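Local coordinates for protein oxalate--CoA ligase (Arabidopsis thaliana, PDB 5IE2) that belongs to the ANL superfamily of AMP-binding, acyl-activating enzymes and binds adenosine-5'-triphosphate in this structure, at residues E96-D101 with F167-G172; L86-T91 with E112-A117. One frame throughout, in Å; residues are numbered along the deposited sequence.

Contact 1: E96-D101 with F167-G172; sequences EFYLSD and FLHTSG. With ATP (adenosine-5'-triphosphate), chain C.
Y98 turns the edge of its ring onto the face of H169, a T-shaped aromatic pair where helix 92-101 meets the end of strand 164-169. The strand runs straight into the serine/threonine-rich, P-loop-like phosphate-binding turn of the AMP-binding fold. The ring centroids lie 5.1 Å apart with their planes at 63°. This is the close part of the contact: Y98 CE1 sits over the imidazole toward its rim, and Y98 CD1 comes 3.7 Å from H169 ND1. The tyrosine gets there because its CG lies beside the backbone N (chi1 -73°), which swings the ring end toward the strand although its CB does not aim that way. At the imidazole's edge, D101 OD2 lies near the ring plane, 2.9 Å from H169 NE2, while the carboxylate itself is turned 44° from that plane. More loosely, D101 OD2 also lies at the edge of the F167 ring, 4.2 Å from F167 CZ. Outward the contact thins: F97 and S100 are exposed, and the helix and strand axes come no closer than 10.7 Å, so side chains alone span the gap. Beyond H169 the strand gives way to a loop that turns from helix 92-101 to the phosphates of ATP. T170 OG1 and G172 N both donate to ATP O2G, and S171 OG hydrogen-bonds ATP O2A at 2.9 Å.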
ATOM      1  N   GLU A  96     -19.307   9.006   8.231  1.00 24.06           N
ATOM      2  CA  GLU A  96     -20.179  10.040   7.700  1.00 26.57           C
ATOM      3  C   GLU A  96     -19.356  11.034   6.902  1.00 26.74           C
ATOM      4  O   GLU A  96     -19.743  11.430   5.768  1.00 27.33           O
ATOM      5  CB  GLU A  96     -20.961  10.751   8.816  1.00 30.90           C
ATOM      6  CG  GLU A  96     -21.709  11.955   8.283  1.00 35.60           C
ATOM      7  CD  GLU A  96     -22.580  12.680   9.316  1.00 42.67           C
ATOM      8  OE1 GLU A  96     -22.843  12.109  10.403  1.00 45.39           O
ATOM      9  OE2 GLU A  96     -22.996  13.819   9.015  1.00 44.43           O
ATOM     10  N   PHE A  97     -18.195  11.396   7.443  1.00 26.98           N
ATOM     11  CA  PHE A  97     -17.318  12.299   6.703  1.00 27.49           C
ATOM     12  C   PHE A  97     -16.857  11.720   5.348  1.00 25.55           C
ATOM     13  O   PHE A  97     -16.901  12.423   4.339  1.00 24.39           O
ATOM     14  CB  PHE A  97     -16.072  12.677   7.515  1.00 29.45           C
ATOM     15  CG  PHE A  97     -15.110  13.548   6.738  1.00 32.62           C
ATOM     16  CD1 PHE A  97     -15.305  14.921   6.685  1.00 35.76           C
ATOM     17  CD2 PHE A  97     -14.061  12.991   6.021  1.00 32.35           C
ATOM     18  CE1 PHE A  97     -14.438  15.738   5.956  1.00 38.13           C
ATOM     19  CE2 PHE A  97     -13.199  13.796   5.258  1.00 35.48           C
ATOM     20  CZ  PHE A  97     -13.391  15.178   5.241  1.00 37.73           C
ATOM     21  N   TYR A  98     -16.370  10.474   5.333  1.00 24.14           N
ATOM     22  CA  TYR A  98     -15.802   9.936   4.106  1.00 23.77           C
ATOM     23  C   TYR A  98     -16.884   9.589   3.084  1.00 24.49           C
ATOM     24  O   TYR A  98     -16.655   9.683   1.881  1.00 25.49           O
ATOM     25  CB  TYR A  98     -14.931   8.692   4.427  1.00 22.15           C
ATOM     26  CG  TYR A  98     -13.626   9.118   5.088  1.00 26.43           C
ATOM     27  CD1 TYR A  98     -12.730   9.924   4.398  1.00 28.04           C
ATOM     28  CD2 TYR A  98     -13.312   8.746   6.403  1.00 26.43           C
ATOM     29  CE1 TYR A  98     -11.558  10.368   4.985  1.00 30.33           C
ATOM     30  CE2 TYR A  98     -12.129   9.183   7.009  1.00 29.07           C
ATOM     31  CZ  TYR A  98     -11.247   9.989   6.280  1.00 33.06           C
ATOM     32  OH  TYR A  98     -10.058  10.457   6.829  1.00 36.52           O
ATOM     33  N   LEU A  99     -18.036   9.143   3.552  1.00 21.67           N
ATOM     34  CA  LEU A  99     -19.154   8.882   2.654  1.00 23.08           C
ATOM     35  C   LEU A  99     -19.609  10.175   1.991  1.00 26.54           C
ATOM     36  O   LEU A  99     -19.846  10.182   0.786  1.00 27.53           O
ATOM     37  CB  LEU A  99     -20.319   8.222   3.385  1.00 22.22           C
ATOM     38  CG  LEU A  99     -20.138   6.760   3.791  1.00 23.11           C
ATOM     39  CD1 LEU A  99     -21.280   6.386   4.721  1.00 26.22           C
ATOM     40  CD2 LEU A  99     -20.183   5.819   2.540  1.00 21.87           C
ATOM     41  N   SER A 100     -19.730  11.259   2.764  1.00 24.01           N
ATOM     42  CA  SER A 100     -20.139  12.541   2.201  0.58 25.96           C
ATOM     43  C   SER A 100     -19.085  13.094   1.231  1.00 26.67           C
ATOM     44  O   SER A 100     -19.401  13.501   0.108  1.00 28.77           O
ATOM     45  CB  SER A 100     -20.393  13.552   3.327  0.58 26.54           C
ATOM     46  OG  SER A 100     -20.669  14.818   2.781  0.58 27.06           O
ATOM     47  N   ASP A 101     -17.834  13.093   1.664  1.00 26.65           N
ATOM     48  CA  ASP A 101     -16.747  13.658   0.876  1.00 28.92           C
ATOM     49  C   ASP A 101     -16.486  12.959  -0.462  1.00 28.42           C
ATOM     50  O   ASP A 101     -16.075  13.608  -1.423  1.00 28.88           O
ATOM     51  CB  ASP A 101     -15.463  13.624   1.703  1.00 32.31           C
ATOM     52  CG  ASP A 101     -14.333  14.379   1.049  1.00 37.13           C
ATOM     53  OD1 ASP A 101     -14.393  15.623   0.992  1.00 37.98           O
ATOM     54  OD2 ASP A 101     -13.383  13.722   0.577  1.00 40.12           O
ATOM     55  N   PHE A 167     -11.330   5.706  -5.650  1.00 15.10           N
ATOM     56  CA  PHE A 167     -11.210   6.975  -4.956  1.00 18.27           C
ATOM     57  C   PHE A 167     -10.719   6.622  -3.561  1.00 20.20           C
ATOM     58  O   PHE A 167     -11.351   5.789  -2.919  1.00 17.94           O
ATOM     59  CB  PHE A 167     -12.548   7.715  -4.870  1.00 19.90           C
ATOM     60  CG  PHE A 167     -12.452   9.034  -4.133  1.00 23.01           C
ATOM     61  CD1 PHE A 167     -11.962  10.156  -4.772  1.00 25.94           C
ATOM     62  CD2 PHE A 167     -12.844   9.141  -2.805  1.00 23.63           C
ATOM     63  CE1 PHE A 167     -11.859  11.385  -4.088  1.00 25.03           C
ATOM     64  CE2 PHE A 167     -12.759  10.384  -2.106  1.00 23.92           C
ATOM     65  CZ  PHE A 167     -12.294  11.479  -2.747  1.00 24.77           C
ATOM     66  N   LEU A 168      -9.610   7.244  -3.144  1.00 21.67           N
ATOM     67  CA  LEU A 168      -8.908   6.986  -1.864  1.00 23.67           C
ATOM     68  C   LEU A 168      -8.517   8.313  -1.246  1.00 26.47           C
ATOM     69  O   LEU A 168      -8.497   9.339  -1.930  1.00 26.99           O
ATOM     70  CB  LEU A 168      -7.623   6.154  -2.074  1.00 25.23           C
ATOM     71  CG  LEU A 168      -7.878   4.756  -2.574  1.00 26.94           C
ATOM     72  CD1 LEU A 168      -6.589   4.091  -2.965  1.00 26.70           C
ATOM     73  CD2 LEU A 168      -8.578   4.001  -1.462  1.00 29.39           C
ATOM     74  N   HIS A 169      -8.212   8.289   0.047  1.00 27.28           N
ATOM     75  CA  HIS A 169      -7.577   9.423   0.701  1.00 32.50           C
ATOM     76  C   HIS A 169      -6.163   9.019   1.059  1.00 35.05           C
ATOM     77  O   HIS A 169      -5.863   7.838   1.208  1.00 33.37           O
ATOM     78  CB  HIS A 169      -8.332   9.854   1.953  1.00 33.88           C
ATOM     79  CG  HIS A 169      -9.463  10.782   1.669  1.00 35.24           C
ATOM     80  ND1 HIS A 169     -10.717  10.342   1.289  1.00 35.39           N
ATOM     81  CD2 HIS A 169      -9.518  12.141   1.649  1.00 37.48           C
ATOM     82  CE1 HIS A 169     -11.503  11.392   1.082  1.00 37.50           C
ATOM     83  NE2 HIS A 169     -10.802  12.494   1.300  1.00 38.54           N
ATOM     84  N   THR A 170      -5.274   9.994   1.144  1.00 40.79           N
ATOM     85  CA  THR A 170      -3.908   9.713   1.594  1.00 44.14           C
ATOM     86  C   THR A 170      -3.855   9.386   3.105  1.00 49.63           C
ATOM     87  O   THR A 170      -4.800   9.694   3.828  1.00 54.40           O
ATOM     88  CB  THR A 170      -3.002  10.867   1.285  1.00 44.04           C
ATOM     89  OG1 THR A 170      -3.579  12.074   1.804  1.00 41.67           O
ATOM     90  CG2 THR A 170      -2.828  10.970  -0.247  1.00 43.71           C
ATOM     91  N   SER A 171      -2.788   8.711   3.556  1.00 49.99           N
ATOM     92  CA  SER A 171      -2.692   8.199   4.934  1.00 50.04           C
ATOM     93  C   SER A 171      -2.683   9.264   6.069  1.00 46.09           C
ATOM     94  O   SER A 171      -2.812   8.896   7.234  1.00 48.31           O
ATOM     95  CB  SER A 171      -1.435   7.323   5.067  1.00 50.42           C
ATOM     96  OG  SER A 171      -1.557   6.120   4.310  1.00 48.61           O
ATOM     97  N   GLY A 172      -2.535  10.556   5.757  1.00 43.83           N
ATOM     98  CA  GLY A 172      -2.616  11.592   6.784  1.00 46.23           C
ATOM     99  C   GLY A 172      -1.308  11.827   7.561  1.00 50.04           C
ATOM    100  O   GLY A 172      -1.270  12.439   8.654  1.00 51.41           O
TER
HETATM  101  PG  ATP C 601      -0.203  11.923   3.446  0.84 33.82           P
HETATM  102  O1G ATP C 601       0.869  12.784   4.114  0.78 36.87           O
HETATM  103  O2G ATP C 601      -1.576  12.199   3.948  0.82 33.98           O
HETATM  104  O3G ATP C 601      -0.120  12.016   1.924  0.91 32.63           O
HETATM  105  PB  ATP C 601       1.246   9.441   3.173  0.82 25.58           P
HETATM  106  O1B ATP C 601       1.791   8.458   4.185  1.00 24.38           O
HETATM  107  O2B ATP C 601       2.154  10.345   2.418  0.74 24.29           O
HETATM  108  O3B ATP C 601       0.062  10.361   3.839  1.00 32.72           O
HETATM  109  PA  ATP C 601       0.776   7.255   1.243  1.00 23.36           P
HETATM  110  O1A ATP C 601       0.417   7.591  -0.198  1.00 23.00           O
HETATM  111  O2A ATP C 601       0.145   6.093   1.906  1.00 23.78           O
HETATM  112  O3A ATP C 601       0.366   8.538   2.131  1.00 30.58           O
HETATM  113  O5' ATP C 601       2.372   7.213   1.372  1.00 19.43           O
HETATM  114  C5' ATP C 601       3.285   7.569   0.305  1.00 18.85           C
HETATM  115  C4' ATP C 601       4.571   8.065   0.989  1.00 19.89           C
HETATM  116  O4' ATP C 601       5.214   6.952   1.640  1.00 19.06           O
HETATM  117  C3' ATP C 601       5.615   8.497   0.006  1.00 19.46           C
HETATM  118  O3' ATP C 601       5.357   9.836  -0.412  1.00 20.78           O
HETATM  119  C2' ATP C 601       6.899   8.379   0.800  1.00 20.24           C
HETATM  120  O2' ATP C 601       6.977   9.470   1.731  1.00 22.70           O
HETATM  121  C1' ATP C 601       6.615   7.157   1.624  1.00 17.88           C
HETATM  122  N9  ATP C 601       7.234   5.933   1.061  1.00 16.30           N
HETATM  123  C8  ATP C 601       6.690   5.022   0.244  1.00 16.32           C
HETATM  124  N7  ATP C 601       7.606   4.035  -0.005  1.00 15.32           N
HETATM  125  C5  ATP C 601       8.736   4.352   0.707  1.00 16.70           C
HETATM  126  C6  ATP C 601      10.065   3.730   0.909  1.00 17.63           C
HETATM  127  N6  ATP C 601      10.352   2.518   0.327  1.00 16.26           N
HETATM  128  N1  ATP C 601      10.924   4.381   1.727  1.00 19.81           N
HETATM  129  C2  ATP C 601      10.610   5.549   2.333  1.00 21.74           C
HETATM  130  N3  ATP C 601       9.417   6.182   2.189  1.00 19.96           N
HETATM  131  C4  ATP C 601       8.475   5.597   1.395  1.00 16.67           C

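Contact 2: L86-T91 with E112-A117; sequences LNAAYT and EGNAPA
A88 and N114 hydrogen-bond across this surface contact, while P116 packs its CB against the backbone of Y90 and T91. Going along 86-91, L86 brings the chain out of strand 82-85 and packs its side chain on F95 of helix 92-101. N87 then starts a type I beta turn that ends at Y90, with Y90 N bonded to N87 O. The N87 side chain folds back over the turn: N87 OD1 accepts from A89 N at 2.9 Å, an Asx turn in which the donor stands well above the carbonyl plane. The turn presents the carbonyl of A88 to the other segment. N114 ND2 donates to A88 O over 2.9 Å, with an N-H...O angle of 161°; the oxygen lies in the amide plane of N114 and is approached on a lone pair. A88 CB packs against N114 ND2 at 3.7 Å. N114 reaches across with CG anti to its backbone N (chi1 -177°), and its amide is held at both ends, since N114 OD1 accepts from A117 N at 2.9 Å. That second bond fixes which end of the amide faces A88. Past A89, Y90 lays one face of its ring over N87 CB, 3.6 Å above the ring centre, while Y90 O meets P116 CB at 3.6 Å. T91 finishes the walk: its CB points away, and T91 C lies 4.0 Å from P116 CB. P116, in the first turn of helix 115-123, thus packs on the backbone at the N-cap of helix 92-101. Strands 82-85 and 104-110 belong to one sheet, and each is followed by a loop and a helix N-capped by T91 or N114, as in the beta-alpha units of an alpha/beta fold.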
ATOM      1  N   LEU A  86     -13.267   1.737   2.200  1.00 17.26           N
ATOM      2  CA  LEU A  86     -13.115   2.472   3.449  1.00 19.36           C
ATOM      3  C   LEU A  86     -12.710   1.498   4.564  1.00 20.01           C
ATOM      4  O   LEU A  86     -13.162   0.343   4.578  1.00 21.30           O
ATOM      5  CB  LEU A  86     -14.423   3.185   3.826  1.00 20.49           C
ATOM      6  CG  LEU A  86     -14.869   4.285   2.838  1.00 20.12           C
ATOM      7  CD1 LEU A  86     -16.214   4.844   3.285  1.00 18.88           C
ATOM      8  CD2 LEU A  86     -13.827   5.410   2.753  1.00 19.91           C
ATOM      9  N   ASN A  87     -11.838   1.957   5.447  1.00 20.17           N
ATOM     10  CA  ASN A  87     -11.387   1.221   6.632  1.00 18.85           C
ATOM     11  C   ASN A  87     -12.574   0.775   7.469  1.00 18.83           C
ATOM     12  O   ASN A  87     -13.300   1.622   7.944  1.00 21.36           O
ATOM     13  CB  ASN A  87     -10.473   2.158   7.462  1.00 21.52           C
ATOM     14  CG  ASN A  87      -9.797   1.450   8.654  1.00 23.23           C
ATOM     15  OD1 ASN A  87     -10.204   0.372   9.066  1.00 22.52           O
ATOM     16  ND2 ASN A  87      -8.754   2.076   9.199  1.00 23.22           N
ATOM     17  N   ALA A  88     -12.751  -0.522   7.701  1.00 20.09           N
ATOM     18  CA  ALA A  88     -13.910  -0.999   8.440  1.00 21.10           C
ATOM     19  C   ALA A  88     -13.910  -0.505   9.885  1.00 22.98           C
ATOM     20  O   ALA A  88     -14.958  -0.556  10.546  1.00 23.63           O
ATOM     21  CB  ALA A  88     -13.972  -2.552   8.421  1.00 24.79           C
ATOM     22  N   ALA A  89     -12.752  -0.024  10.357  1.00 21.44           N
ATOM     23  CA  ALA A  89     -12.610   0.350  11.779  1.00 22.05           C
ATOM     24  C   ALA A  89     -12.986   1.801  12.063  1.00 23.07           C
ATOM     25  O   ALA A  89     -12.883   2.275  13.203  1.00 23.50           O
ATOM     26  CB  ALA A  89     -11.182   0.084  12.244  1.00 23.60           C
ATOM     27  N   TYR A  90     -13.419   2.539  11.047  1.00 21.28           N
ATOM     28  CA  TYR A  90     -13.839   3.921  11.244  1.00 24.63           C
ATOM     29  C   TYR A  90     -15.018   4.041  12.232  1.00 23.89           C
ATOM     30  O   TYR A  90     -15.880   3.148  12.298  1.00 22.88           O
ATOM     31  CB  TYR A  90     -14.259   4.554   9.901  1.00 23.78           C
ATOM     32  CG  TYR A  90     -13.122   5.002   8.989  1.00 24.51           C
ATOM     33  CD1 TYR A  90     -11.912   5.458   9.492  1.00 26.78           C
ATOM     34  CD2 TYR A  90     -13.273   4.968   7.594  1.00 24.31           C
ATOM     35  CE1 TYR A  90     -10.881   5.897   8.641  1.00 27.98           C
ATOM     36  CE2 TYR A  90     -12.258   5.370   6.763  1.00 24.48           C
ATOM     37  CZ  TYR A  90     -11.065   5.854   7.281  1.00 28.49           C
ATOM     38  OH  TYR A  90     -10.046   6.260   6.424  1.00 27.29           O
ATOM     39  N   THR A  91     -15.057   5.165  12.944  1.00 22.43           N
ATOM     40  CA  THR A  91     -16.222   5.496  13.761  1.00 23.34           C
ATOM     41  C   THR A  91     -17.368   5.942  12.870  1.00 23.38           C
ATOM     42  O   THR A  91     -17.155   6.258  11.693  1.00 23.39           O
ATOM     43  CB  THR A  91     -15.918   6.604  14.730  1.00 25.81           C
ATOM     44  OG1 THR A  91     -15.693   7.817  13.985  1.00 24.24           O
ATOM     45  CG2 THR A  91     -14.709   6.247  15.596  1.00 28.17           C
ATOM     46  N   GLU A 112     -22.764  -9.733   7.297  1.00 22.37           N
ATOM     47  CA  GLU A 112     -22.678  -9.469   8.764  1.00 28.70           C
ATOM     48  C   GLU A 112     -22.808  -7.956   9.026  1.00 27.92           C
ATOM     49  O   GLU A 112     -23.308  -7.483  10.076  1.00 26.80           O
ATOM     50  CB  GLU A 112     -21.368  -9.988   9.364  1.00 36.26           C
ATOM     51  CG  GLU A 112     -21.142 -11.478   9.342  1.00 45.68           C
ATOM     52  CD  GLU A 112     -20.572 -12.036   8.015  1.00 54.21           C
ATOM     53  OE1 GLU A 112     -20.345 -11.278   7.043  1.00 55.99           O
ATOM     54  OE2 GLU A 112     -20.309 -13.260   7.964  1.00 60.33           O
ATOM     55  N   GLY A 113     -22.376  -7.165   8.057  1.00 24.82           N
ATOM     56  CA  GLY A 113     -22.567  -5.729   8.177  1.00 22.17           C
ATOM     57  C   GLY A 113     -21.441  -4.981   8.898  1.00 21.11           C
ATOM     58  O   GLY A 113     -20.400  -5.544   9.250  1.00 21.55           O
ATOM     59  N   ASN A 114     -21.662  -3.693   9.068  1.00 19.73           N
ATOM     60  CA  ASN A 114     -20.743  -2.802   9.763  1.00 20.74           C
ATOM     61  C   ASN A 114     -21.587  -1.714  10.402  1.00 21.09           C
ATOM     62  O   ASN A 114     -22.143  -0.831   9.716  1.00 21.83           O
ATOM     63  CB  ASN A 114     -19.701  -2.226   8.798  1.00 21.75           C
ATOM     64  CG  ASN A 114     -18.676  -1.346   9.518  1.00 22.38           C
ATOM     65  OD1 ASN A 114     -19.029  -0.337  10.099  1.00 19.58           O
ATOM     66  ND2 ASN A 114     -17.420  -1.732   9.472  1.00 24.21           N
ATOM     67  N   ALA A 115     -21.757  -1.777  11.727  1.00 20.14           N
ATOM     68  CA  ALA A 115     -22.751  -0.925  12.356  1.00 21.25           C
ATOM     69  C   ALA A 115     -22.443   0.578  12.234  1.00 22.98           C
ATOM     70  O   ALA A 115     -23.340   1.357  11.906  1.00 24.46           O
ATOM     71  CB  ALA A 115     -22.945  -1.355  13.843  1.00 22.58           C
ATOM     72  N   PRO A 116     -21.178   0.992  12.461  1.00 23.71           N
ATOM     73  CA  PRO A 116     -20.893   2.420  12.286  1.00 24.07           C
ATOM     74  C   PRO A 116     -21.106   2.878  10.835  1.00 21.64           C
ATOM     75  O   PRO A 116     -21.631   3.985  10.631  1.00 19.94           O
ATOM     76  CB  PRO A 116     -19.411   2.545  12.688  1.00 23.58           C
ATOM     77  CG  PRO A 116     -19.195   1.401  13.632  1.00 26.06           C
ATOM     78  CD  PRO A 116     -20.022   0.270  13.028  1.00 24.67           C
ATOM     79  N   ALA A 117     -20.722   2.062   9.847  1.00 20.73           N
ATOM     80  CA  ALA A 117     -20.874   2.513   8.468  1.00 20.40           C
ATOM     81  C   ALA A 117     -22.348   2.571   8.130  1.00 21.01           C
ATOM     82  O   ALA A 117     -22.809   3.516   7.497  1.00 21.74           O
ATOM     83  CB  ALA A 117     -20.125   1.595   7.470  1.00 16.65           C
TER

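Helix 92-101 joins the two contacts: contact 2 holds its N-terminal approach, contact 1 its C-terminal end, and along the chain their segments alternate. Their centres are 13 Å apart, and they touch directly where the stacked rings of Y90 and Y98 meet, Y98 CE2 lying 3.5 Å from Y90 CZ. A second touch brings L99 CD1 of contact 1 to 4.3 Å from A117 O of contact 2. The run Y90, Y98, H169 ends one residue before T170, the first of the ATP-pocket residues in contact 1. The H169 side chain lies about 10 Å from the magnesium ion, and the Y90 side chain is about 11 Å from ATP.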